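Local atomic coordinates of exopolyphosphatase (Aquifex aeolicus, PDB entry 1T6C), a protein that probably hydrolyses phosphoanhydride bonds, such as those of polyphosphate or guanosine pentaphosphate, and binds a calcium ion. Residues Y22-T27 / E64-V69; S37-R42 / D78-E83; E72-I77 / V110-E115; I117-E122 / V163-I168. One frame throughout, in Å; residues are numbered along the deposited sequence. Where two conformers were deposited one is given.

Interaction 1 (Y22-T27 / E64-V69)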
# COMPACT_ATOMS: atom_id res chain seq x y z
N TYR A 22 -1.79 11.58 -4.35
CA TYR A 22 -1.83 12.44 -3.16
C TYR A 22 -0.45 12.89 -2.70
O TYR A 22 -0.21 14.06 -2.49
CB TYR A 22 -2.52 11.67 -2.04
CG TYR A 22 -2.85 12.49 -0.81
CD1 TYR A 22 -3.72 13.56 -0.87
CD2 TYR A 22 -2.32 12.14 0.44
CE1 TYR A 22 -4.04 14.29 0.26
CE2 TYR A 22 -2.63 12.87 1.57
CZ TYR A 22 -3.49 13.94 1.47
OH TYR A 22 -3.80 14.67 2.60
N SER A 23 0.48 11.95 -2.61
CA SER A 23 1.80 12.24 -2.06
C SER A 23 2.92 11.75 -2.97
O SER A 23 2.72 10.85 -3.80
CB SER A 23 1.95 11.63 -0.67
OG SER A 23 1.96 10.22 -0.72
N VAL A 24 4.07 12.39 -2.81
CA VAL A 24 5.32 12.00 -3.43
C VAL A 24 6.27 11.65 -2.30
O VAL A 24 6.51 12.45 -1.41
CB VAL A 24 5.90 13.17 -4.25
CG1 VAL A 24 7.16 12.75 -5.00
CG2 VAL A 24 4.83 13.71 -5.24
N ARG A 25 6.81 10.43 -2.35
CA ARG A 25 7.55 9.89 -1.21
C ARG A 25 8.91 9.36 -1.59
O ARG A 25 9.03 8.74 -2.65
CB ARG A 25 6.75 8.82 -0.53
CG ARG A 25 5.52 9.42 0.19
CD ARG A 25 4.73 8.48 0.96
NE ARG A 25 5.48 7.94 2.07
CZ ARG A 25 4.94 7.18 3.00
NH1 ARG A 25 3.65 6.91 2.98
NH2 ARG A 25 5.71 6.72 3.97
N LEU A 26 9.88 9.62 -0.73
CA LEU A 26 11.27 9.20 -0.90
C LEU A 26 11.64 8.27 0.26
O LEU A 26 11.34 8.56 1.42
CB LEU A 26 12.20 10.41 -0.87
CG LEU A 26 13.71 10.12 -0.78
CD1 LEU A 26 14.22 9.46 -2.08
CD2 LEU A 26 14.50 11.39 -0.45
N THR A 27 12.30 7.16 -0.05
CA THR A 27 12.84 6.25 0.93
C THR A 27 14.29 5.91 0.59
O THR A 27 14.56 5.53 -0.52
CB THR A 27 11.99 4.94 0.99
OG1 THR A 27 10.59 5.26 1.13
CG2 THR A 27 12.39 4.10 2.21
N GLU A 64 3.92 21.57 -11.07
CA GLU A 64 5.08 22.38 -10.72
C GLU A 64 5.53 22.09 -9.31
O GLU A 64 6.73 22.01 -9.05
CB GLU A 64 4.74 23.87 -10.84
CG GLU A 64 4.47 24.31 -12.26
CD GLU A 64 5.72 24.35 -13.13
OE1 GLU A 64 6.86 24.25 -12.61
OE2 GLU A 64 5.54 24.54 -14.34
N GLU A 65 4.59 21.92 -8.39
CA GLU A 65 4.96 21.59 -7.02
C GLU A 65 5.64 20.22 -6.98
O GLU A 65 6.61 20.01 -6.25
CB GLU A 65 3.76 21.57 -6.06
CG GLU A 65 4.23 21.44 -4.63
CD GLU A 65 3.14 21.53 -3.58
OE1 GLU A 65 1.99 21.79 -3.95
OE2 GLU A 65 3.44 21.33 -2.38
N THR A 66 5.11 19.29 -7.77
CA THR A 66 5.66 17.92 -7.78
C THR A 66 7.09 17.94 -8.33
O THR A 66 7.98 17.33 -7.74
CB THR A 66 4.76 16.99 -8.58
OG1 THR A 66 3.48 16.86 -7.96
CG2 THR A 66 5.31 15.55 -8.58
N ILE A 67 7.33 18.71 -9.39
CA ILE A 67 8.68 18.85 -9.92
C ILE A 67 9.61 19.45 -8.84
O ILE A 67 10.73 18.99 -8.67
CB ILE A 67 8.68 19.66 -11.23
CG1 ILE A 67 8.06 18.81 -12.34
CG2 ILE A 67 10.09 20.09 -11.64
CD1 ILE A 67 7.90 19.51 -13.63
N GLN A 68 9.16 20.46 -8.10
CA GLN A 68 10.03 21.06 -7.08
C GLN A 68 10.37 20.06 -5.97
O GLN A 68 11.51 20.00 -5.55
CB GLN A 68 9.42 22.34 -6.49
CG GLN A 68 10.37 23.16 -5.56
CD GLN A 68 11.86 23.18 -5.99
OE1 GLN A 68 12.73 22.53 -5.35
NE2 GLN A 68 12.16 23.92 -7.06
N VAL A 69 9.42 19.23 -5.56
CA VAL A 69 9.65 18.19 -4.55
C VAL A 69 10.67 17.18 -5.06
O VAL A 69 11.56 16.74 -4.32
CB VAL A 69 8.34 17.45 -4.17
CG1 VAL A 69 8.64 16.19 -3.38
CG2 VAL A 69 7.41 18.39 -3.40

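Interaction 2 (S37-R42 / D78-E83)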
# COMPACT_ATOMS: atom_id res chain seq x y z
N SER A 37 18.41 -1.39 6.00
CA SER A 37 17.89 -0.52 7.04
C SER A 37 17.53 0.80 6.41
O SER A 37 18.32 1.34 5.62
CB SER A 37 18.97 -0.28 8.10
OG SER A 37 19.48 -1.49 8.63
N ILE A 38 16.36 1.34 6.77
CA ILE A 38 15.91 2.61 6.24
C ILE A 38 16.58 3.72 7.02
O ILE A 38 16.52 3.74 8.25
CB ILE A 38 14.35 2.74 6.42
CG1 ILE A 38 13.62 1.47 5.94
CG2 ILE A 38 13.85 3.98 5.73
CD1 ILE A 38 14.04 0.96 4.59
N ILE A 39 17.21 4.65 6.31
CA ILE A 39 17.94 5.75 6.93
C ILE A 39 17.38 7.14 6.66
O ILE A 39 17.74 8.10 7.33
CB ILE A 39 19.43 5.67 6.53
CG1 ILE A 39 19.62 5.83 5.02
CG2 ILE A 39 20.02 4.33 7.02
CD1 ILE A 39 21.03 6.03 4.61
N LEU A 40 16.49 7.25 5.68
CA LEU A 40 15.82 8.50 5.44
C LEU A 40 14.50 8.27 4.74
O LEU A 40 14.41 7.46 3.85
CB LEU A 40 16.68 9.45 4.62
CG LEU A 40 16.18 10.90 4.70
CD1 LEU A 40 16.88 11.62 5.84
CD2 LEU A 40 16.44 11.61 3.43
N GLU A 41 13.47 9.01 5.16
CA GLU A 41 12.19 9.01 4.48
C GLU A 41 11.69 10.43 4.41
O GLU A 41 11.84 11.18 5.39
CB GLU A 41 11.15 8.16 5.23
CG GLU A 41 11.49 6.68 5.22
CD GLU A 41 10.73 5.89 6.24
OE1 GLU A 41 11.00 6.07 7.46
OE2 GLU A 41 9.89 5.05 5.82
N ARG A 42 11.11 10.81 3.26
CA ARG A 42 10.40 12.08 3.12
C ARG A 42 9.06 11.85 2.42
O ARG A 42 8.87 10.91 1.64
CB ARG A 42 11.20 13.08 2.26
CG ARG A 42 12.47 13.55 2.86
CD ARG A 42 12.23 14.48 4.05
NE ARG A 42 13.46 14.99 4.64
CZ ARG A 42 14.13 14.40 5.62
NH1 ARG A 42 13.68 13.27 6.11
NH2 ARG A 42 15.23 14.94 6.12
N ASP A 78 21.74 12.82 -4.16
CA ASP A 78 23.10 13.23 -4.51
C ASP A 78 23.98 13.39 -3.26
O ASP A 78 25.08 12.81 -3.19
CB ASP A 78 23.06 14.59 -5.26
CG ASP A 78 22.42 14.52 -6.66
OD1 ASP A 78 22.14 13.40 -7.16
OD2 ASP A 78 22.17 15.58 -7.31
N GLU A 79 23.49 14.12 -2.27
CA GLU A 79 24.29 14.40 -1.05
C GLU A 79 24.57 13.10 -0.27
O GLU A 79 25.68 12.93 0.28
CB GLU A 79 23.60 15.46 -0.17
CG GLU A 79 24.30 15.80 1.16
CD GLU A 79 25.20 17.04 1.12
OE1 GLU A 79 25.19 17.76 0.09
OE2 GLU A 79 25.85 17.34 2.15
N PHE A 80 23.59 12.18 -0.26
CA PHE A 80 23.69 10.93 0.48
C PHE A 80 24.44 9.86 -0.32
O PHE A 80 24.60 8.73 0.17
CB PHE A 80 22.30 10.36 0.79
CG PHE A 80 21.70 10.83 2.07
CD1 PHE A 80 21.26 12.13 2.22
CD2 PHE A 80 21.51 9.92 3.13
CE1 PHE A 80 20.66 12.56 3.41
CE2 PHE A 80 20.93 10.34 4.33
CZ PHE A 80 20.51 11.65 4.47
N LYS A 81 24.87 10.19 -1.53
CA LYS A 81 25.63 9.26 -2.37
C LYS A 81 24.87 7.94 -2.58
O LYS A 81 25.41 6.85 -2.44
CB LYS A 81 27.03 9.03 -1.79
CG LYS A 81 27.92 10.26 -1.96
CD LYS A 81 29.43 9.89 -1.86
CE LYS A 81 30.30 11.09 -2.26
NZ LYS A 81 30.28 12.10 -1.18
N VAL A 82 23.60 8.07 -2.90
CA VAL A 82 22.78 6.90 -3.19
C VAL A 82 23.20 6.34 -4.53
O VAL A 82 23.26 7.07 -5.51
CB VAL A 82 21.28 7.26 -3.21
CG1 VAL A 82 20.45 6.06 -3.67
CG2 VAL A 82 20.84 7.80 -1.86
N GLU A 83 23.53 5.07 -4.56
CA GLU A 83 24.06 4.43 -5.77
C GLU A 83 23.01 3.89 -6.74
O GLU A 83 23.24 3.83 -7.96
CB GLU A 83 25.04 3.35 -5.35
CG GLU A 83 26.33 4.00 -4.84
CD GLU A 83 27.43 3.01 -4.50
OE1 GLU A 83 28.12 2.52 -5.44
OE2 GLU A 83 27.59 2.73 -3.31

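Interaction 3 (E72-I77 / V110-E115)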
# COMPACT_ATOMS: atom_id res chain seq x y z
N GLU A 72 14.14 18.45 -4.85
CA GLU A 72 14.60 18.37 -3.47
C GLU A 72 15.01 16.94 -3.13
O GLU A 72 16.05 16.73 -2.54
CB GLU A 72 13.53 18.89 -2.53
CG GLU A 72 13.36 20.39 -2.73
CD GLU A 72 12.07 20.96 -2.16
OE1 GLU A 72 11.35 20.23 -1.44
OE2 GLU A 72 11.80 22.17 -2.43
N TYR A 73 14.24 15.97 -3.61
CA TYR A 73 14.59 14.57 -3.39
C TYR A 73 15.86 14.20 -4.12
O TYR A 73 16.71 13.52 -3.59
CB TYR A 73 13.46 13.64 -3.80
CG TYR A 73 12.22 13.68 -2.92
CD1 TYR A 73 12.18 14.42 -1.73
CD2 TYR A 73 11.12 12.92 -3.25
CE1 TYR A 73 11.03 14.46 -0.95
CE2 TYR A 73 10.01 12.90 -2.48
CZ TYR A 73 9.96 13.68 -1.32
OH TYR A 73 8.84 13.64 -0.57
N LYS A 74 16.04 14.69 -5.34
CA LYS A 74 17.26 14.40 -6.08
C LYS A 74 18.50 14.99 -5.38
O LYS A 74 19.56 14.38 -5.38
CB LYS A 74 17.12 14.94 -7.52
CG LYS A 74 18.30 14.63 -8.46
CD LYS A 74 18.64 13.14 -8.56
CE LYS A 74 19.60 12.85 -9.74
NZ LYS A 74 20.83 13.71 -9.74
N LYS A 75 18.36 16.14 -4.76
CA LYS A 75 19.47 16.79 -4.03
C LYS A 75 19.89 15.90 -2.85
O LYS A 75 21.09 15.76 -2.59
CB LYS A 75 19.04 18.17 -3.52
CG LYS A 75 19.10 19.24 -4.56
CD LYS A 75 18.65 20.59 -3.98
CE LYS A 75 18.57 21.66 -5.06
NZ LYS A 75 17.77 22.85 -4.64
N LEU A 76 18.91 15.32 -2.16
CA LEU A 76 19.19 14.39 -1.07
C LEU A 76 19.87 13.13 -1.58
O LEU A 76 20.84 12.66 -1.01
CB LEU A 76 17.91 14.02 -0.31
CG LEU A 76 17.26 15.17 0.46
CD1 LEU A 76 15.87 14.76 0.94
CD2 LEU A 76 18.13 15.60 1.63
N ILE A 77 19.38 12.58 -2.69
CA ILE A 77 19.99 11.38 -3.28
C ILE A 77 21.46 11.64 -3.61
O ILE A 77 22.33 10.82 -3.35
CB ILE A 77 19.16 11.00 -4.53
CG1 ILE A 77 17.85 10.34 -4.07
CG2 ILE A 77 19.96 10.21 -5.54
CD1 ILE A 77 16.87 10.22 -5.15
N VAL A 110 14.73 17.32 -13.71
CA VAL A 110 15.18 16.66 -12.48
C VAL A 110 16.31 15.65 -12.74
O VAL A 110 17.13 15.38 -11.88
CB VAL A 110 13.99 15.98 -11.74
CG1 VAL A 110 14.46 15.43 -10.42
CG2 VAL A 110 12.81 16.94 -11.56
N GLY A 111 16.35 15.05 -13.94
CA GLY A 111 17.39 14.10 -14.25
C GLY A 111 17.05 12.70 -13.84
O GLY A 111 17.94 11.84 -13.72
N LEU A 112 15.75 12.43 -13.73
CA LEU A 112 15.23 11.18 -13.19
C LEU A 112 14.20 10.61 -14.17
O LEU A 112 13.33 11.34 -14.64
CB LEU A 112 14.55 11.42 -11.84
CG LEU A 112 15.05 10.75 -10.56
CD1 LEU A 112 16.50 10.36 -10.58
CD2 LEU A 112 14.74 11.68 -9.40
N VAL A 113 14.29 9.32 -14.45
CA VAL A 113 13.21 8.58 -15.10
C VAL A 113 12.23 8.06 -14.05
O VAL A 113 12.65 7.47 -13.07
CB VAL A 113 13.74 7.39 -15.95
CG1 VAL A 113 12.62 6.59 -16.54
CG2 VAL A 113 14.61 7.94 -17.08
N VAL A 114 10.95 8.34 -14.26
CA VAL A 114 9.86 7.82 -13.43
C VAL A 114 9.10 6.81 -14.31
O VAL A 114 8.65 7.15 -15.39
CB VAL A 114 8.90 8.92 -12.98
CG1 VAL A 114 7.72 8.31 -12.18
CG2 VAL A 114 9.62 9.98 -12.17
N GLU A 115 9.04 5.56 -13.86
CA GLU A 115 8.31 4.53 -14.56
C GLU A 115 6.88 4.46 -14.04
O GLU A 115 6.67 4.32 -12.86
CB GLU A 115 8.96 3.17 -14.33
CG GLU A 115 8.26 2.12 -15.18
CD GLU A 115 8.74 0.72 -14.92
OE1 GLU A 115 9.56 0.48 -13.99
OE2 GLU A 115 8.25 -0.16 -15.67
O HOH W 1 19.96 15.62 -11.21

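Interaction 4 (I117-E122 / V163-I168)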
# COMPACT_ATOMS: atom_id res chain seq x y z
N ILE A 117 3.91 2.36 -13.37
CA ILE A 117 3.74 0.94 -13.16
C ILE A 117 2.26 0.59 -12.93
O ILE A 117 1.46 1.44 -12.51
CB ILE A 117 4.61 0.40 -12.00
CG1 ILE A 117 4.24 1.05 -10.66
CG2 ILE A 117 6.10 0.62 -12.31
CD1 ILE A 117 4.93 0.37 -9.46
N THR A 118 1.92 -0.65 -13.27
CA THR A 118 0.56 -1.14 -13.09
C THR A 118 0.33 -1.54 -11.63
O THR A 118 1.28 -1.72 -10.89
CB THR A 118 0.32 -2.36 -13.94
OG1 THR A 118 1.24 -3.39 -13.54
CG2 THR A 118 0.60 -2.09 -15.40
N PRO A 119 -0.93 -1.65 -11.22
CA PRO A 119 -1.26 -2.15 -9.88
C PRO A 119 -0.70 -3.54 -9.65
O PRO A 119 -0.25 -3.88 -8.57
CB PRO A 119 -2.80 -2.10 -9.87
CG PRO A 119 -3.11 -1.05 -10.85
CD PRO A 119 -2.15 -1.25 -11.94
N GLU A 120 -0.68 -4.36 -10.70
CA GLU A 120 -0.08 -5.68 -10.62
C GLU A 120 1.40 -5.59 -10.28
O GLU A 120 1.91 -6.32 -9.43
CB GLU A 120 -0.28 -6.45 -11.92
CG GLU A 120 -1.73 -6.82 -12.20
CD GLU A 120 -2.59 -5.74 -12.86
OE1 GLU A 120 -2.10 -4.62 -13.18
OE2 GLU A 120 -3.82 -5.99 -13.06
N GLN A 121 2.11 -4.70 -10.95
CA GLN A 121 3.54 -4.49 -10.71
C GLN A 121 3.78 -3.95 -9.32
O GLN A 121 4.73 -4.33 -8.69
CB GLN A 121 4.12 -3.51 -11.76
CG GLN A 121 5.60 -3.36 -11.70
CD GLN A 121 6.39 -4.54 -12.30
OE1 GLN A 121 5.88 -5.66 -12.43
NE2 GLN A 121 7.65 -4.28 -12.68
N GLU A 122 2.91 -3.06 -8.83
CA GLU A 122 2.99 -2.62 -7.43
C GLU A 122 2.94 -3.83 -6.51
O GLU A 122 3.69 -3.94 -5.54
CB GLU A 122 1.84 -1.68 -7.05
CG GLU A 122 1.87 -0.34 -7.69
CD GLU A 122 0.78 0.55 -7.13
OE1 GLU A 122 0.49 0.46 -5.91
OE2 GLU A 122 0.21 1.35 -7.91
N VAL A 163 -0.26 -12.55 -10.02
CA VAL A 163 -0.85 -11.41 -9.30
C VAL A 163 -2.20 -11.08 -9.93
O VAL A 163 -2.35 -11.00 -11.17
CB VAL A 163 0.08 -10.15 -9.26
CG1 VAL A 163 0.69 -9.85 -10.61
CG2 VAL A 163 -0.67 -8.92 -8.69
N ILE A 164 -3.18 -10.85 -9.06
CA ILE A 164 -4.51 -10.45 -9.45
C ILE A 164 -4.80 -9.16 -8.69
O ILE A 164 -4.77 -9.14 -7.47
CB ILE A 164 -5.59 -11.52 -9.14
CG1 ILE A 164 -5.27 -12.84 -9.85
CG2 ILE A 164 -6.97 -10.99 -9.58
CD1 ILE A 164 -6.02 -14.05 -9.29
N SER A 165 -5.06 -8.10 -9.42
CA SER A 165 -5.48 -6.82 -8.83
C SER A 165 -6.98 -6.64 -8.92
O SER A 165 -7.53 -6.62 -10.01
CB SER A 165 -4.79 -5.66 -9.54
OG SER A 165 -5.21 -4.40 -9.00
N LEU A 166 -7.64 -6.48 -7.77
CA LEU A 166 -9.09 -6.24 -7.72
C LEU A 166 -9.30 -4.75 -7.44
O LEU A 166 -8.78 -4.21 -6.46
CB LEU A 166 -9.76 -7.08 -6.64
CG LEU A 166 -9.57 -8.59 -6.69
CD1 LEU A 166 -10.40 -9.24 -5.60
CD2 LEU A 166 -9.88 -9.16 -8.06
N PRO A 167 -10.06 -4.09 -8.29
CA PRO A 167 -10.31 -2.65 -8.17
C PRO A 167 -11.38 -2.30 -7.11
O PRO A 167 -12.34 -1.57 -7.36
CB PRO A 167 -10.68 -2.28 -9.60
CG PRO A 167 -11.43 -3.49 -10.07
CD PRO A 167 -10.69 -4.66 -9.50
N ILE A 168 -11.22 -2.83 -5.91
CA ILE A 168 -12.22 -2.77 -4.85
C ILE A 168 -11.81 -1.71 -3.82
O ILE A 168 -11.76 -1.98 -2.60
CB ILE A 168 -12.44 -4.15 -4.20
CG1 ILE A 168 -11.11 -4.74 -3.67
CG2 ILE A 168 -13.12 -5.05 -5.19
CD1 ILE A 168 -11.27 -6.06 -2.91
O HOH W 2 -5.06 -8.27 -12.27

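Interaction 1 (Y22-T27 / E64-V69)
No flat group takes part where Val24 meets Thr66 and Val69, so there is no ring or amide with a face or edge to cover. The closest contacts are between methyl groups. Val24 sits on strand 23-32 and points its CB toward helix 60-79. Its two branches share the work. CG2 touches the methyl CG2 of Thr66 at 3.8 Å, the two side chains crossing at a slant. CG1 lies 4.1 Å from CG1 of Val69, and here the side chains run past each other in opposite directions. The valine fork is set with CG1 anti to the backbone N (chi1 -176°), which leaves CG2 beside that N and gives each helix residue its own branch. Thr66 and Val69 are three residues apart on the helix, so both can serve one strand residue. The backbones stay well separated, with the CA atoms of Val24 and Thr66 7.4 Å apart. This is a helix laid on a beta sheet, part of the actin-like fold of the Ppx/GppA family. Residues 64-69 of the helix fall in a predicted coiled coil, yet at this point their partner is a strand. All three touching residues are buried. Thr66 offers its methyl to Val24 while its OG1 is engaged by the carbonyl O of Arg62, one turn back, and by OG1 of Thr46. The carbonyl O of Val24 is bonded to Tyr73 OH, further along the same helix. Leu70 also packs on Val24.

Interaction 2 (S37-R42 / D78-E83)
Leu40 and Phe80 bring the two backbones nearest, with CA atoms 9.6 Å apart, where a classic beta bulge in strand 35-45 lies opposite the end of helix 60-79. Ile39 and Leu40 both face Ile28 across the strand pair. The bulge lets these two consecutive residues turn their CB atoms toward Phe80. Each then brings one terminal methyl to the ring. CD1 of Ile39 comes to the ring edge, near the ring plane, 4.2 Å from CD2 of Phe80. Its CG1 is held between the backbone N and the carbonyl carbon (chi1 63°), and this carries CD1 out to the ring. CD1 of Leu40 approaches CZ of Phe80 at 3.9 Å, at a slanting angle to the ring, and the two side chains cross at about a right angle. The other branch of Leu40 has a different neighbour. Its CD2 lies 4.1 Å above the guanidinium plane of Arg42, toward the rim of that group. NH1 of Arg42 turns back on its own strand and gives a 2.9 Å hydrogen bond to the carbonyl O of Glu41. The donor stands well above the carbonyl plane, 44° out of it. Leu76 also packs on Leu40. The carbonyl O of Phe80 is bonded to NH1 of Arg13. Lys81 has positive phi (55°). Its N bonds to Asp78 O at 3.1 Å, and Val82 N probably bonds to Ile77 O. This is a Schellman motif, which ends the helix and sets Phe80 against a bulged outer strand of the actin-like fold.

Interaction 3 (E72-I77 / V110-E115)
Lys74 packs its hydrocarbon chain along the turn at Val110 to Leu112, and this packing is the first kind of contact. CB of Lys74 meets CG1 of Val110 at 4.0 Å. Further out, CG of Lys74 lies 3.7 Å from the carbonyl O of Val110. CD of Lys74 is 4.0 Å from CD1 of Leu112, crossing it at an angle, but Leu112 was deposited in two conformers and this touch is less certain. Gly111 has positive phi (87°), where a side chain would press on the carbonyl O of Val110. The turn therefore calls for glycine at this place.

The polar contacts gather at the other end of the lysine. No direct hydrogen bond joins the two segments. A water does so instead: it accepts from NZ of Lys74 at 2.6 Å and donates to the carbonyl O of Val110 at 2.9 Å. The chain is bent at chi2 (55°) and again at chi4 (52°), which curls NZ back to this water. NZ also forms a salt bridge with OD1 of Asp78, one turn on along the helix. A leucine in place of Lys74 would probably leave Asp78 without this cation and the bridging water without its donor.

The turn joins helix 99-109 to strand 114-116, the outermost strand on its side of the sheet. Helix 60-79 lies on that sheet, with Tyr73 and Leu76 on strand 23-32. Ile77 and Leu112 both reach Ile17 of strand 12-19.

Interaction 4 (I117-E122 / V163-I168)
Glu120 and Val163 make the apolar half of the first shell. CB of Glu120 touches CG1 of Val163 at 3.8 Å, and the side chains cross at about a right angle. The other methyl, CG2 of Val163, lies 3.7 Å from the carbonyl O of Glu120. An alanine at Val163 would probably open a gap under this helix turn and leave the Glu120 CB without its packing partner. Glu120 also packs on Ser165. It bends at chi2 (84°), which brings its carboxylate to the CB of Ser165, 3.7 Å from OE2. The polar link is a water: it donates to OE2 of Glu120 at 2.7 Å and accepts from N of Ser165 at 2.9 Å. OG of Ser165 lies 3.4 Å from CB of Pro119, but its hydrogen bond is to OE2 of Glu151, a calcium ligand. The bound calcium ion is about 6 Å from the Ser165 side chain. Thr118 is the N-cap of the helix, its OG1 accepting from N of Gln121 at 3.0 Å. Helix 119-133 starts against strand 159-166, an outermost strand whose inner neighbour is strand 149-156.

Interactions 1, 2 and 3 share helix 60-79 and reach one five-stranded sheet. Their centres lie 10 to 16 Å apart, in the order 1, 3, 2 along the helix. Interactions 1 and 2 use the adjacent strands 23-32 and 35-45, and their segments alternate along the chain. Interaction 3 uses the approach to strand 114-116, at the far side of the sheet. Together they place one long helix against this sheet. Interaction 4 comes last and stands 22 to 28 Å from the others, between centres. Its first segment follows directly on strand 114-116, and the contact joins helix 119-133 to the second sheet, near the calcium site.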